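Local structure of beta sliding clamp (Bartonella birtlesii LL-WM9, 6PTR) at residues L57-T62 and F247-V252; F138-S143 and V193-P198; N166-H171 and L180-T185; F170-D175 and S199-M204; G203-I208 and I231-T236. The protein probably encircles DNA as a ring-shaped head-to-tail homodimer and tethers DNA polymerases and other partners to it, giving them processivity. One frame throughout, in Å; residues are numbered along the deposited sequence. Where two conformers were deposited one is given.

Contact 1 of 5, residues L57-T62 and F247-V252. With EDO (1,2-ethanediol), chain Q.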
# COMPACT_ATOMS: atom_id res chain seq x y z
N LEU C 57 -12.49 -9.30 -23.26
CA LEU C 57 -12.90 -9.19 -24.66
C LEU C 57 -11.82 -8.58 -25.55
O LEU C 57 -11.85 -8.77 -26.77
CB LEU C 57 -14.21 -8.39 -24.82
CG LEU C 57 -15.42 -8.98 -24.10
CD1 LEU C 57 -16.65 -8.13 -24.36
CD2 LEU C 57 -15.64 -10.42 -24.53
N ASP C 58 -10.86 -7.85 -24.98
CA ASP C 58 -9.72 -7.36 -25.75
C ASP C 58 -8.49 -8.24 -25.59
O ASP C 58 -7.74 -8.44 -26.54
CB ASP C 58 -9.35 -5.93 -25.34
CG ASP C 58 -10.44 -4.93 -25.68
OD1 ASP C 58 -11.16 -5.17 -26.66
OD2 ASP C 58 -10.56 -3.92 -24.96
N LEU C 59 -8.31 -8.78 -24.40
CA LEU C 59 -7.19 -9.63 -24.04
C LEU C 59 -7.76 -10.90 -23.42
O LEU C 59 -8.64 -10.84 -22.57
CB LEU C 59 -6.27 -8.94 -23.03
CG LEU C 59 -5.08 -9.72 -22.46
CD1 LEU C 59 -4.11 -10.12 -23.58
CD2 LEU C 59 -4.35 -8.84 -21.40
N GLU C 60 -7.22 -12.04 -23.82
CA GLU C 60 -7.60 -13.33 -23.25
C GLU C 60 -6.33 -14.03 -22.77
O GLU C 60 -5.31 -13.96 -23.44
CB GLU C 60 -8.30 -14.21 -24.29
CG GLU C 60 -8.67 -15.61 -23.85
CD GLU C 60 -9.06 -16.47 -25.04
OE1 GLU C 60 -8.16 -17.07 -25.66
OE2 GLU C 60 -10.26 -16.51 -25.37
N VAL C 61 -6.40 -14.69 -21.62
CA VAL C 61 -5.28 -15.46 -21.09
C VAL C 61 -5.78 -16.85 -20.73
O VAL C 61 -6.87 -16.99 -20.17
CB VAL C 61 -4.64 -14.78 -19.87
CG1 VAL C 61 -3.41 -15.56 -19.38
CG2 VAL C 61 -4.24 -13.36 -20.23
N THR C 62 -4.99 -17.86 -21.06
CA THR C 62 -5.29 -19.22 -20.62
C THR C 62 -4.05 -19.81 -19.99
O THR C 62 -2.93 -19.52 -20.40
CB THR C 62 -5.73 -20.11 -21.77
OG1 THR C 62 -4.65 -20.28 -22.69
CG2 THR C 62 -6.94 -19.49 -22.50
N PHE C 247 -1.38 -15.84 -24.18
CA PHE C 247 -1.98 -14.50 -24.22
C PHE C 247 -2.43 -14.19 -25.64
O PHE C 247 -1.60 -14.22 -26.55
CB PHE C 247 -0.98 -13.39 -23.86
CG PHE C 247 -0.53 -13.37 -22.44
CD1 PHE C 247 -1.25 -12.67 -21.49
CD2 PHE C 247 0.64 -14.00 -22.07
CE1 PHE C 247 -0.82 -12.63 -20.17
CE2 PHE C 247 1.08 -13.96 -20.75
CZ PHE C 247 0.34 -13.27 -19.80
N THR C 248 -3.70 -13.82 -25.83
CA THR C 248 -4.15 -13.37 -27.15
C THR C 248 -4.79 -12.00 -27.00
O THR C 248 -5.69 -11.83 -26.17
CB THR C 248 -5.14 -14.35 -27.79
OG1 THR C 248 -4.59 -15.67 -27.76
CG2 THR C 248 -5.40 -13.93 -29.26
N SER C 249 -4.33 -11.04 -27.80
CA SER C 249 -4.76 -9.66 -27.65
C SER C 249 -5.18 -9.10 -28.99
O SER C 249 -4.57 -9.39 -30.02
CB SER C 249 -3.65 -8.78 -27.08
OG SER C 249 -4.11 -7.44 -26.92
N LYS C 250 -6.25 -8.29 -28.98
CA LYS C 250 -6.47 -7.42 -30.12
C LYS C 250 -5.28 -6.49 -30.27
O LYS C 250 -4.53 -6.25 -29.33
CB LYS C 250 -7.76 -6.61 -29.94
CG LYS C 250 -8.99 -7.48 -30.11
CD LYS C 250 -10.28 -6.73 -29.82
CE LYS C 250 -11.44 -7.71 -29.76
NZ LYS C 250 -12.71 -7.05 -29.35
N LEU C 251 -5.09 -5.98 -31.48
CA LEU C 251 -4.09 -4.96 -31.73
C LEU C 251 -4.80 -3.62 -31.76
O LEU C 251 -6.00 -3.55 -32.03
CB LEU C 251 -3.35 -5.22 -33.04
CG LEU C 251 -2.47 -6.48 -32.95
CD1 LEU C 251 -2.02 -6.95 -34.33
CD2 LEU C 251 -1.25 -6.22 -32.06
N VAL C 252 -4.07 -2.55 -31.48
CA VAL C 252 -4.68 -1.22 -31.54
C VAL C 252 -4.95 -0.88 -33.00
O VAL C 252 -4.05 -0.95 -33.84
CB VAL C 252 -3.76 -0.18 -30.89
CG1 VAL C 252 -4.38 1.22 -31.01
CG2 VAL C 252 -3.50 -0.53 -29.44
C1 EDO Q . -8.93 -11.53 -27.93
O1 EDO Q . -9.97 -10.80 -28.61
C2 EDO Q . -9.52 -12.81 -27.36
O2 EDO Q . -9.35 -13.88 -28.29
O HOH W 1 -5.37 -16.76 -25.16

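Contact 2 of 5, residues F138-S143 and V193-P198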
# COMPACT_ATOMS: atom_id res chain seq x y z
N PHE C 138 6.78 -16.75 -35.30
CA PHE C 138 8.21 -16.83 -35.06
C PHE C 138 8.42 -17.01 -33.56
O PHE C 138 7.47 -17.01 -32.78
CB PHE C 138 8.95 -15.59 -35.60
CG PHE C 138 8.52 -14.29 -34.97
CD1 PHE C 138 7.37 -13.64 -35.40
CD2 PHE C 138 9.29 -13.68 -34.00
CE1 PHE C 138 6.99 -12.43 -34.85
CE2 PHE C 138 8.91 -12.47 -33.44
CZ PHE C 138 7.76 -11.84 -33.87
N PHE C 139 9.68 -17.19 -33.17
CA PHE C 139 10.02 -17.45 -31.78
C PHE C 139 11.07 -16.46 -31.30
O PHE C 139 11.96 -16.08 -32.06
CB PHE C 139 10.57 -18.88 -31.59
CG PHE C 139 9.58 -19.96 -31.94
CD1 PHE C 139 9.39 -20.34 -33.26
CD2 PHE C 139 8.85 -20.59 -30.95
CE1 PHE C 139 8.47 -21.34 -33.58
CE2 PHE C 139 7.94 -21.60 -31.26
CZ PHE C 139 7.75 -21.96 -32.57
N LEU C 140 10.96 -16.05 -30.04
CA LEU C 140 11.99 -15.30 -29.32
C LEU C 140 12.17 -15.97 -27.97
O LEU C 140 11.22 -16.51 -27.41
CB LEU C 140 11.61 -13.84 -29.06
CG LEU C 140 11.54 -12.80 -30.15
CD1 LEU C 140 11.15 -11.45 -29.51
CD2 LEU C 140 12.89 -12.70 -30.80
N SER C 141 13.38 -15.90 -27.42
CA SER C 141 13.52 -16.35 -26.04
C SER C 141 12.71 -15.44 -25.13
O SER C 141 12.55 -14.24 -25.39
CB SER C 141 14.99 -16.38 -25.60
OG SER C 141 15.52 -15.08 -25.43
N ALA C 142 12.18 -16.03 -24.06
CA ALA C 142 11.45 -15.22 -23.10
C ALA C 142 12.33 -14.12 -22.54
O ALA C 142 11.88 -12.98 -22.34
CB ALA C 142 10.90 -16.10 -21.97
N SER C 143 13.60 -14.43 -22.27
CA SER C 143 14.48 -13.42 -21.68
C SER C 143 14.71 -12.27 -22.65
O SER C 143 14.73 -11.11 -22.24
CB SER C 143 15.80 -14.06 -21.28
OG SER C 143 16.40 -14.65 -22.41
N VAL C 193 14.09 0.22 -28.96
CA VAL C 193 15.01 -0.91 -28.80
C VAL C 193 14.97 -1.77 -30.06
O VAL C 193 13.89 -2.03 -30.60
CB VAL C 193 14.70 -1.74 -27.54
CG1 VAL C 193 13.25 -2.28 -27.55
CG2 VAL C 193 15.75 -2.85 -27.36
N ASP C 194 16.15 -2.21 -30.50
CA ASP C 194 16.35 -3.05 -31.67
C ASP C 194 16.97 -4.38 -31.26
O ASP C 194 17.73 -4.45 -30.30
CB ASP C 194 17.31 -2.41 -32.69
CG ASP C 194 16.72 -1.19 -33.37
OD1 ASP C 194 15.48 -1.09 -33.43
OD2 ASP C 194 17.49 -0.34 -33.85
N MET C 195 16.66 -5.42 -32.04
CA MET C 195 17.46 -6.64 -32.06
C MET C 195 17.52 -7.15 -33.49
O MET C 195 16.70 -6.79 -34.34
CB MET C 195 16.89 -7.73 -31.15
CG MET C 195 15.58 -8.26 -31.64
SD MET C 195 14.94 -9.60 -30.60
CE MET C 195 15.95 -10.97 -31.17
N GLU C 196 18.53 -8.00 -33.75
CA GLU C 196 18.55 -8.74 -35.00
C GLU C 196 17.29 -9.57 -35.09
O GLU C 196 16.94 -10.29 -34.15
CB GLU C 196 19.79 -9.62 -35.07
CG GLU C 196 19.89 -10.42 -36.36
CD GLU C 196 21.28 -10.99 -36.60
OE1 GLU C 196 22.27 -10.32 -36.25
OE2 GLU C 196 21.37 -12.11 -37.15
N ALA C 197 16.59 -9.47 -36.22
CA ALA C 197 15.28 -10.09 -36.33
C ALA C 197 15.42 -11.61 -36.40
O ALA C 197 16.24 -12.12 -37.17
CB ALA C 197 14.55 -9.59 -37.55
N PRO C 198 14.62 -12.36 -35.65
CA PRO C 198 14.65 -13.82 -35.79
C PRO C 198 14.13 -14.24 -37.16
O PRO C 198 13.61 -13.43 -37.93
CB PRO C 198 13.74 -14.30 -34.65
CG PRO C 198 12.82 -13.14 -34.39
CD PRO C 198 13.60 -11.89 -34.69

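Contact 3 of 5, residues N166-H171 and L180-T185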
# COMPACT_ATOMS: atom_id res chain seq x y z
N ASN C 166 -1.15 4.32 -26.88
CA ASN C 166 -1.34 3.50 -25.68
C ASN C 166 -0.92 2.05 -25.95
O ASN C 166 -1.66 1.11 -25.74
CB ASN C 166 -2.79 3.56 -25.21
CG ASN C 166 -3.08 4.77 -24.30
OD1 ASN C 166 -3.49 4.62 -23.15
ND2 ASN C 166 -2.84 5.97 -24.83
N GLY C 167 0.30 1.89 -26.43
CA GLY C 167 0.81 0.56 -26.71
C GLY C 167 2.21 0.69 -27.26
O GLY C 167 2.78 1.78 -27.27
N ILE C 168 2.75 -0.43 -27.74
CA ILE C 168 4.11 -0.47 -28.25
C ILE C 168 4.06 -0.79 -29.74
O ILE C 168 3.36 -1.71 -30.15
CB ILE C 168 4.96 -1.53 -27.52
CG1 ILE C 168 5.18 -1.12 -26.07
CG2 ILE C 168 6.31 -1.73 -28.25
CD1 ILE C 168 5.98 -2.18 -25.28
N TYR C 169 4.80 -0.04 -30.53
CA TYR C 169 4.82 -0.27 -31.97
C TYR C 169 5.89 -1.31 -32.25
O TYR C 169 7.08 -1.04 -32.11
CB TYR C 169 5.11 1.03 -32.72
CG TYR C 169 5.09 0.91 -34.23
CD1 TYR C 169 4.06 0.23 -34.88
CD2 TYR C 169 6.10 1.46 -35.01
CE1 TYR C 169 4.03 0.11 -36.28
CE2 TYR C 169 6.07 1.35 -36.41
CZ TYR C 169 5.04 0.68 -37.02
OH TYR C 169 5.01 0.56 -38.38
N PHE C 170 5.45 -2.50 -32.69
CA PHE C 170 6.24 -3.72 -32.84
C PHE C 170 6.39 -3.91 -34.34
O PHE C 170 5.39 -4.14 -35.02
CB PHE C 170 5.43 -4.84 -32.18
CG PHE C 170 6.09 -6.21 -32.09
CD1 PHE C 170 6.88 -6.54 -31.00
CD2 PHE C 170 5.74 -7.21 -32.98
CE1 PHE C 170 7.41 -7.81 -30.88
CE2 PHE C 170 6.27 -8.50 -32.85
CZ PHE C 170 7.11 -8.78 -31.80
N HIS C 171 7.61 -3.75 -34.87
CA HIS C 171 7.77 -3.65 -36.33
C HIS C 171 9.17 -4.04 -36.76
O HIS C 171 10.10 -4.12 -35.95
CB HIS C 171 7.42 -2.22 -36.81
CG HIS C 171 8.33 -1.14 -36.29
ND1 HIS C 171 8.41 -0.80 -34.95
CD2 HIS C 171 9.17 -0.30 -36.94
CE1 HIS C 171 9.26 0.20 -34.80
NE2 HIS C 171 9.74 0.53 -35.99
N LEU C 180 14.21 -6.35 -35.62
CA LEU C 180 12.92 -6.26 -34.95
C LEU C 180 13.02 -5.14 -33.94
O LEU C 180 13.95 -5.13 -33.13
CB LEU C 180 12.56 -7.58 -34.25
CG LEU C 180 11.37 -7.52 -33.29
CD1 LEU C 180 10.06 -7.26 -34.02
CD2 LEU C 180 11.31 -8.85 -32.51
N ARG C 181 12.09 -4.19 -34.01
CA ARG C 181 12.16 -2.98 -33.20
C ARG C 181 10.87 -2.79 -32.44
O ARG C 181 9.78 -3.10 -32.93
CB ARG C 181 12.45 -1.74 -34.09
CG ARG C 181 12.42 -0.41 -33.35
CD ARG C 181 12.86 0.69 -34.34
NE ARG C 181 14.31 0.69 -34.61
CZ ARG C 181 14.89 1.47 -35.51
NH1 ARG C 181 14.16 2.29 -36.26
NH2 ARG C 181 16.21 1.42 -35.67
N LEU C 182 11.00 -2.30 -31.22
CA LEU C 182 9.86 -1.85 -30.42
C LEU C 182 10.08 -0.40 -30.08
O LEU C 182 11.19 -0.04 -29.67
CB LEU C 182 9.72 -2.64 -29.11
CG LEU C 182 9.22 -4.08 -29.18
CD1 LEU C 182 10.18 -4.97 -29.91
CD2 LEU C 182 9.00 -4.58 -27.76
N VAL C 183 9.04 0.41 -30.27
CA VAL C 183 9.04 1.83 -29.92
C VAL C 183 7.82 2.13 -29.06
O VAL C 183 6.70 1.68 -29.36
CB VAL C 183 9.07 2.74 -31.16
CG1 VAL C 183 8.88 4.23 -30.75
CG2 VAL C 183 10.39 2.59 -31.92
N ALA C 184 8.02 2.93 -28.02
CA ALA C 184 6.90 3.46 -27.25
C ALA C 184 7.14 4.93 -26.98
O ALA C 184 8.28 5.36 -26.78
CB ALA C 184 6.71 2.72 -25.90
N THR C 185 6.06 5.68 -26.94
CA THR C 185 6.19 7.09 -26.61
C THR C 185 4.87 7.58 -26.02
O THR C 185 3.80 7.04 -26.29
CB THR C 185 6.57 7.89 -27.85
OG1 THR C 185 6.78 9.27 -27.48
CG2 THR C 185 5.46 7.83 -28.87
O HOH W 2 3.65 4.36 -27.62

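Contact 4 of 5, residues F170-D175 and S199-M204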
# COMPACT_ATOMS: atom_id res chain seq x y z
N PHE C 170 5.45 -2.50 -32.69
CA PHE C 170 6.24 -3.72 -32.84
C PHE C 170 6.39 -3.91 -34.34
O PHE C 170 5.39 -4.14 -35.02
CB PHE C 170 5.43 -4.84 -32.18
CG PHE C 170 6.09 -6.21 -32.09
CD1 PHE C 170 6.88 -6.54 -31.00
CD2 PHE C 170 5.74 -7.21 -32.98
CE1 PHE C 170 7.41 -7.81 -30.88
CE2 PHE C 170 6.27 -8.50 -32.85
CZ PHE C 170 7.11 -8.78 -31.80
N HIS C 171 7.61 -3.75 -34.87
CA HIS C 171 7.77 -3.65 -36.33
C HIS C 171 9.17 -4.04 -36.76
O HIS C 171 10.10 -4.12 -35.95
CB HIS C 171 7.42 -2.22 -36.81
CG HIS C 171 8.33 -1.14 -36.29
ND1 HIS C 171 8.41 -0.80 -34.95
CD2 HIS C 171 9.17 -0.30 -36.94
CE1 HIS C 171 9.26 0.20 -34.80
NE2 HIS C 171 9.74 0.53 -35.99
N ILE C 172 9.32 -4.26 -38.07
CA ILE C 172 10.57 -4.65 -38.70
C ILE C 172 11.22 -3.43 -39.33
O ILE C 172 10.53 -2.58 -39.92
CB ILE C 172 10.34 -5.74 -39.76
CG1 ILE C 172 9.78 -7.01 -39.10
CG2 ILE C 172 11.61 -6.06 -40.52
CD1 ILE C 172 10.54 -7.44 -37.88
N VAL C 173 12.54 -3.36 -39.23
CA VAL C 173 13.33 -2.28 -39.83
C VAL C 173 14.25 -2.94 -40.84
O VAL C 173 15.14 -3.72 -40.46
CB VAL C 173 14.13 -1.50 -38.78
CG1 VAL C 173 14.99 -0.43 -39.48
CG2 VAL C 173 13.21 -0.85 -37.77
N HIS C 174 14.04 -2.65 -42.12
CA HIS C 174 14.76 -3.33 -43.19
C HIS C 174 16.15 -2.72 -43.40
O HIS C 174 16.49 -2.23 -44.48
CB HIS C 174 13.94 -3.31 -44.47
CG HIS C 174 12.61 -3.99 -44.34
ND1 HIS C 174 12.37 -5.27 -44.78
CD2 HIS C 174 11.43 -3.55 -43.83
CE1 HIS C 174 11.12 -5.60 -44.54
NE2 HIS C 174 10.53 -4.57 -43.96
N ASP C 175 16.96 -2.77 -42.35
CA ASP C 175 18.37 -2.41 -42.46
C ASP C 175 19.11 -3.48 -43.27
O ASP C 175 18.50 -4.40 -43.84
CB ASP C 175 18.99 -2.24 -41.07
CG ASP C 175 18.70 -0.88 -40.47
OD1 ASP C 175 17.98 -0.08 -41.10
OD2 ASP C 175 19.21 -0.61 -39.36
N SER C 199 14.29 -15.52 -37.47
CA SER C 199 13.74 -16.01 -38.72
C SER C 199 12.21 -16.01 -38.66
O SER C 199 11.62 -16.12 -37.58
CB SER C 199 14.27 -17.41 -39.03
OG SER C 199 14.34 -18.18 -37.85
N GLY C 200 11.59 -15.82 -39.82
CA GLY C 200 10.14 -15.89 -39.93
C GLY C 200 9.41 -14.56 -39.85
O GLY C 200 8.17 -14.57 -39.87
N VAL C 201 10.12 -13.44 -39.77
CA VAL C 201 9.50 -12.12 -39.63
C VAL C 201 9.61 -11.29 -40.90
O VAL C 201 9.27 -10.10 -40.90
CB VAL C 201 10.10 -11.35 -38.45
CG1 VAL C 201 9.95 -12.13 -37.17
CG2 VAL C 201 11.56 -11.07 -38.70
N ASP C 202 10.11 -11.87 -41.99
CA ASP C 202 10.02 -11.17 -43.26
C ASP C 202 8.55 -10.96 -43.60
O ASP C 202 7.74 -11.89 -43.50
CB ASP C 202 10.73 -11.96 -44.37
N GLY C 203 8.20 -9.73 -43.97
CA GLY C 203 6.82 -9.39 -44.27
C GLY C 203 5.94 -9.12 -43.07
O GLY C 203 4.75 -8.83 -43.26
N MET C 204 6.47 -9.21 -41.85
CA MET C 204 5.66 -8.97 -40.66
C MET C 204 5.10 -7.56 -40.69
O MET C 204 5.87 -6.61 -40.90
CB MET C 204 6.49 -9.15 -39.39
CG MET C 204 5.65 -9.06 -38.13
SD MET C 204 6.63 -8.91 -36.65
CE MET C 204 6.75 -7.12 -36.51
O HOH W 3 6.96 -4.20 -39.71

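Contact 5 of 5, residues G203-I208 and I231-T236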
# COMPACT_ATOMS: atom_id res chain seq x y z
N GLY C 203 8.20 -9.73 -43.97
CA GLY C 203 6.82 -9.39 -44.27
C GLY C 203 5.94 -9.12 -43.07
O GLY C 203 4.75 -8.83 -43.26
N MET C 204 6.47 -9.21 -41.85
CA MET C 204 5.66 -8.97 -40.66
C MET C 204 5.10 -7.56 -40.69
O MET C 204 5.87 -6.61 -40.90
CB MET C 204 6.49 -9.15 -39.39
CG MET C 204 5.65 -9.06 -38.13
SD MET C 204 6.63 -8.91 -36.65
CE MET C 204 6.75 -7.12 -36.51
N PRO C 205 3.80 -7.38 -40.48
CA PRO C 205 3.25 -6.02 -40.42
C PRO C 205 3.69 -5.31 -39.16
O PRO C 205 3.97 -5.94 -38.13
CB PRO C 205 1.73 -6.25 -40.41
CG PRO C 205 1.58 -7.58 -39.76
CD PRO C 205 2.75 -8.40 -40.27
N GLY C 206 3.77 -3.98 -39.23
CA GLY C 206 3.99 -3.19 -38.03
C GLY C 206 2.68 -3.08 -37.28
O GLY C 206 1.66 -2.66 -37.84
N VAL C 207 2.70 -3.45 -36.00
CA VAL C 207 1.48 -3.49 -35.19
C VAL C 207 1.70 -2.79 -33.85
O VAL C 207 2.82 -2.66 -33.35
CB VAL C 207 0.99 -4.93 -34.95
CG1 VAL C 207 0.80 -5.67 -36.29
CG2 VAL C 207 1.96 -5.69 -34.05
N ILE C 208 0.59 -2.38 -33.25
CA ILE C 208 0.61 -1.68 -31.96
C ILE C 208 0.04 -2.63 -30.92
O ILE C 208 -1.16 -2.94 -30.95
CB ILE C 208 -0.19 -0.38 -32.01
CG1 ILE C 208 0.38 0.56 -33.08
CG2 ILE C 208 -0.18 0.32 -30.62
CD1 ILE C 208 -0.55 1.75 -33.35
N ILE C 231 5.43 -16.29 -30.98
CA ILE C 231 4.68 -15.08 -31.27
C ILE C 231 3.99 -15.25 -32.61
O ILE C 231 4.63 -15.60 -33.61
CB ILE C 231 5.60 -13.84 -31.28
CG1 ILE C 231 6.27 -13.68 -29.91
CG2 ILE C 231 4.79 -12.59 -31.61
CD1 ILE C 231 7.16 -12.46 -29.81
N GLU C 232 2.68 -15.04 -32.62
CA GLU C 232 1.89 -15.18 -33.84
C GLU C 232 1.10 -13.90 -34.03
O GLU C 232 0.61 -13.31 -33.06
CB GLU C 232 0.94 -16.39 -33.76
CG GLU C 232 1.64 -17.74 -33.76
CD GLU C 232 0.70 -18.86 -33.42
OE1 GLU C 232 0.30 -18.98 -32.24
OE2 GLU C 232 0.33 -19.61 -34.34
N LEU C 233 0.99 -13.43 -35.27
CA LEU C 233 0.22 -12.21 -35.41
C LEU C 233 -0.41 -12.12 -36.79
O LEU C 233 0.00 -12.79 -37.75
CB LEU C 233 1.05 -10.94 -35.13
CG LEU C 233 2.33 -10.57 -35.89
CD1 LEU C 233 2.62 -9.06 -35.77
CD2 LEU C 233 3.48 -11.36 -35.32
N SER C 234 -1.45 -11.31 -36.83
CA SER C 234 -2.09 -10.80 -38.03
C SER C 234 -2.12 -9.28 -37.88
O SER C 234 -1.50 -8.71 -36.98
CB SER C 234 -3.48 -11.38 -38.19
OG SER C 234 -4.33 -10.89 -37.17
N GLU C 235 -2.87 -8.62 -38.76
CA GLU C 235 -3.02 -7.19 -38.55
C GLU C 235 -4.10 -6.85 -37.53
O GLU C 235 -4.21 -5.69 -37.14
CB GLU C 235 -3.26 -6.50 -39.90
CG GLU C 235 -1.98 -6.47 -40.72
CD GLU C 235 -2.22 -6.19 -42.18
OE1 GLU C 235 -3.25 -5.57 -42.50
OE2 GLU C 235 -1.37 -6.60 -43.01
N THR C 236 -4.84 -7.85 -37.03
CA THR C 236 -5.89 -7.63 -36.04
C THR C 236 -5.62 -8.23 -34.67
O THR C 236 -6.17 -7.74 -33.69
CB THR C 236 -7.24 -8.18 -36.55
OG1 THR C 236 -7.16 -9.59 -36.70
CG2 THR C 236 -7.62 -7.53 -37.87

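Contact 1 of 5, residues L57-T62 and F247-V252
Thr248 O is gripped twice: Glu60 N donates to it at 2.8 Å, nearly along the C=O axis (N-H...O angle 164°), and the CA-H of Leu59 adds a weaker contact. Glu60 O receives the return bond from Thr248 N at 2.9 Å, so Glu60 and Thr248 form the hydrogen-bonded pair of an antiparallel strand pairing, with Leu59-Ser249 and Val61-Phe247 as the non-hydrogen-bonded pairs beside it. Lys250 N to Asp58 O, 2.9 Å, extends the pairing. On the face bearing Glu60 and Thr248, one water lies 2.9 Å from Glu60 OE1 and 2.9 Å from Thr248 OG1; that hydroxyl is also bonded to Arg239. On the other face, branched Val61 and flat Phe247 point the same way, and Val61 CG2 comes within 3.3 Å of Phe247 CD1, while CG1 lies over the ring face and Leu59 CD1 sits near its edge. Lys250 suits the exposed edge, where its extended chain crosses Asp58 obliquely, giving NZ a long salt bridge to Asp58 OD1 (3.6 Å) and a weak hydrogen bond to Leu57 O, which takes another weak one from O1 of a bound 1,2-ethanediol. Strand 59-69 of the N-terminal domain thereby joins strand 245-250 of the central domain in one continuous sheet. Helix 211-221 lies against the face of Leu59, Val61, Phe247 and Ser249, with Glu216 and Leu220 on Phe247.

Contact 2 of 5, residues F138-S143 and V193-P198
Leu140 CG stands anti to its carbonyl carbon (chi1 -71°), whereas Met195 CG takes the crowded place between backbone N and carbonyl carbon (chi1 67°), and the methionine chain then bends at chi3 (-78°). These turns bring the two side chains tip to tip, with Met195 CE 3.5 Å from Leu140 CD2 and the sulfur, SD, 3.7 Å from the same methyl. The flexible, unbranched methionine suits this place because its end can be swung onto a leucine methyl approaching from another sheet. Pro198 completes the group. Its ring corner CG lies 3.6 Å from Leu140 CD2 and equally 3.6 Å from Phe138 CD2, so one corner of the compact ring touches both an aliphatic and an aromatic neighbour. Phe138 also has its CG in the crowded position, and its ring crosses the proline obliquely. Pro198 CB further rests 3.6 Å from Phe139 O; no hydrogen bond joins the two segments, and the contact is apolar packing. Strand 136-141 is an outermost strand of one eight-stranded sheet of the chain, while strand 189-196 belongs to the other, so the contact joins the edge strand of one sheet to the end of a strand of the other. Ser141 is the N-cap of helix 142-152, its OG bonded to Lys144 N, and Leu148 of that helix packs on Leu140, as does Leu180 of strand 179-185.

Contact 3 of 5, residues N166-H171 and L180-T185
Four backbone hydrogen bonds join the strands, two in each of the pairs Tyr169-Val183 and His171-Arg181; the shortest include Tyr169 N to Val183 O and Arg181 N to His171 O, both 2.8 Å. Tyr169 O accepts twice: Val183 N reaches a lone pair at 3.1 Å, and His171 ND1 donates from above the carbonyl plane, also at 3.1 Å. That second bond, nearly in the imidazole plane, fixes the ring's rotation, and Tyr259 OH holds NE2 at the far side. The flat imidazole fits the slot between its neighbours: Tyr169 CE2 lies over one face and Arg181 CB over the opposite face, 4.1 Å from the ring centroid. Arg181 runs alongside, its aliphatic part packing while its guanidinium is engaged by Asp194. On the other side of the hairpin the residues are apolar. Leu180 CD1 sits over the centre of the Phe170 ring in a CH-pi contact (4.1 Å to the centroid), Leu182 CD1 approaches Phe170 CD1 at 3.8 Å, and Ile168 CG2 meets Leu182 CB at 3.6 Å. Helix 142-152 packs on this apolar side through Leu148 and Leu149, while strands 207-210 and 189-196 flank the hairpin in the sheet.

Contact 4 of 5, residues F170-D175 and S199-M204
A type II beta turn from Val201 to Met204, in the loop between strands 189-196 and 207-210, packs against strand 167-173 at Phe170 to Ile172. The turn is closed by Met204 N to Val201 O at 3.1 Å, and Gly203 supplies the positive phi (81°) its third position requires. Met204 is the main link. Its CG is anti to the backbone N (chi1 -174°) and the chain bends at chi3, so that the methyl CE slides along the strand, 3.6 Å from Phe170 O and 3.6 Å from His171 CA. The same methyl touches Phe170 CD2 at 3.7 Å, while SD approaches the ring obliquely, 4.9 Å from its centroid; the two side chains cross at about a right angle. Branched Ile172 presents two carbons to the turn: its CD1 meets Val201 CG2 at 3.9 Å and its CG1 lies near Met204 CB. One water joins the backbones, accepting from Ile172 N and donating to Met204 O, which satisfies both where no direct hydrogen bond links the segments. Phe138 of strand 136-141 also packs on Val201 and Met204. A bent methionine laid against an aromatic ring in this way is a Met-aromatic contact, here joining a turn to a sheet.

Contact 5 of 5, residues G203-I208 and I231-T236
Leu233 CD1 is the crowded point: Met204 CG and Val207 CG2 each lie 3.8 Å from it, and Val207 CG1 comes to 3.9 Å. The leucine reaches them because its CG occupies the position between backbone N and carbonyl carbon (chi1 58°), which turns CD1 toward Met204 and Val207. Met204 crosses it at about a right angle and Val207 obliquely, so a single methyl is met by an unbranched chain and a branched one; beta-branched Val207, at the start of strand 207-210, offers both of its methyls. Pro205 CG stands further off, 4.4 Å from Leu233 CD1, where the packing begins to loosen. Just past strand 228-233 the chain bends in an ST turn: Ser234 OG accepts from Thr236 N at 3.1 Å (angle 157°), and Lys237 N is also bonded to this oxygen. The bend places Glu235 on the solvent side. There a polar residue with a long aliphatic part suits, since the closest approach is made by that part, Glu235 CG resting 3.7 Å from Pro205 CB. The carboxylate, at the end of an extended chain, is looser, with OE2 4.1 Å from Pro205 CB.

Overall arrangement
Contacts 2 to 5 lie within the central domain, whereas contact 1 joins that domain to the N-terminal one. Contacts 4 and 5 have the closest centres, about 10 Å apart, and share Met204, whose side chain meets Phe170 in one and Leu233 in the other. Phe138 of contact 2 touches Phe170, Met204 and Leu233, tying contacts 2 to 5 together. Phe170 N bonds to Val207 O at 2.7 Å, linking contact 3 to contact 5, while Val252 N meets Ile208 O at 3.0 Å between contacts 1 and 5. Contact 1 stands apart from the hairpin of contact 3, their centres about 17 Å apart. Thr185, in contact 3, packs on an apolar side chain of the bound griselimycin.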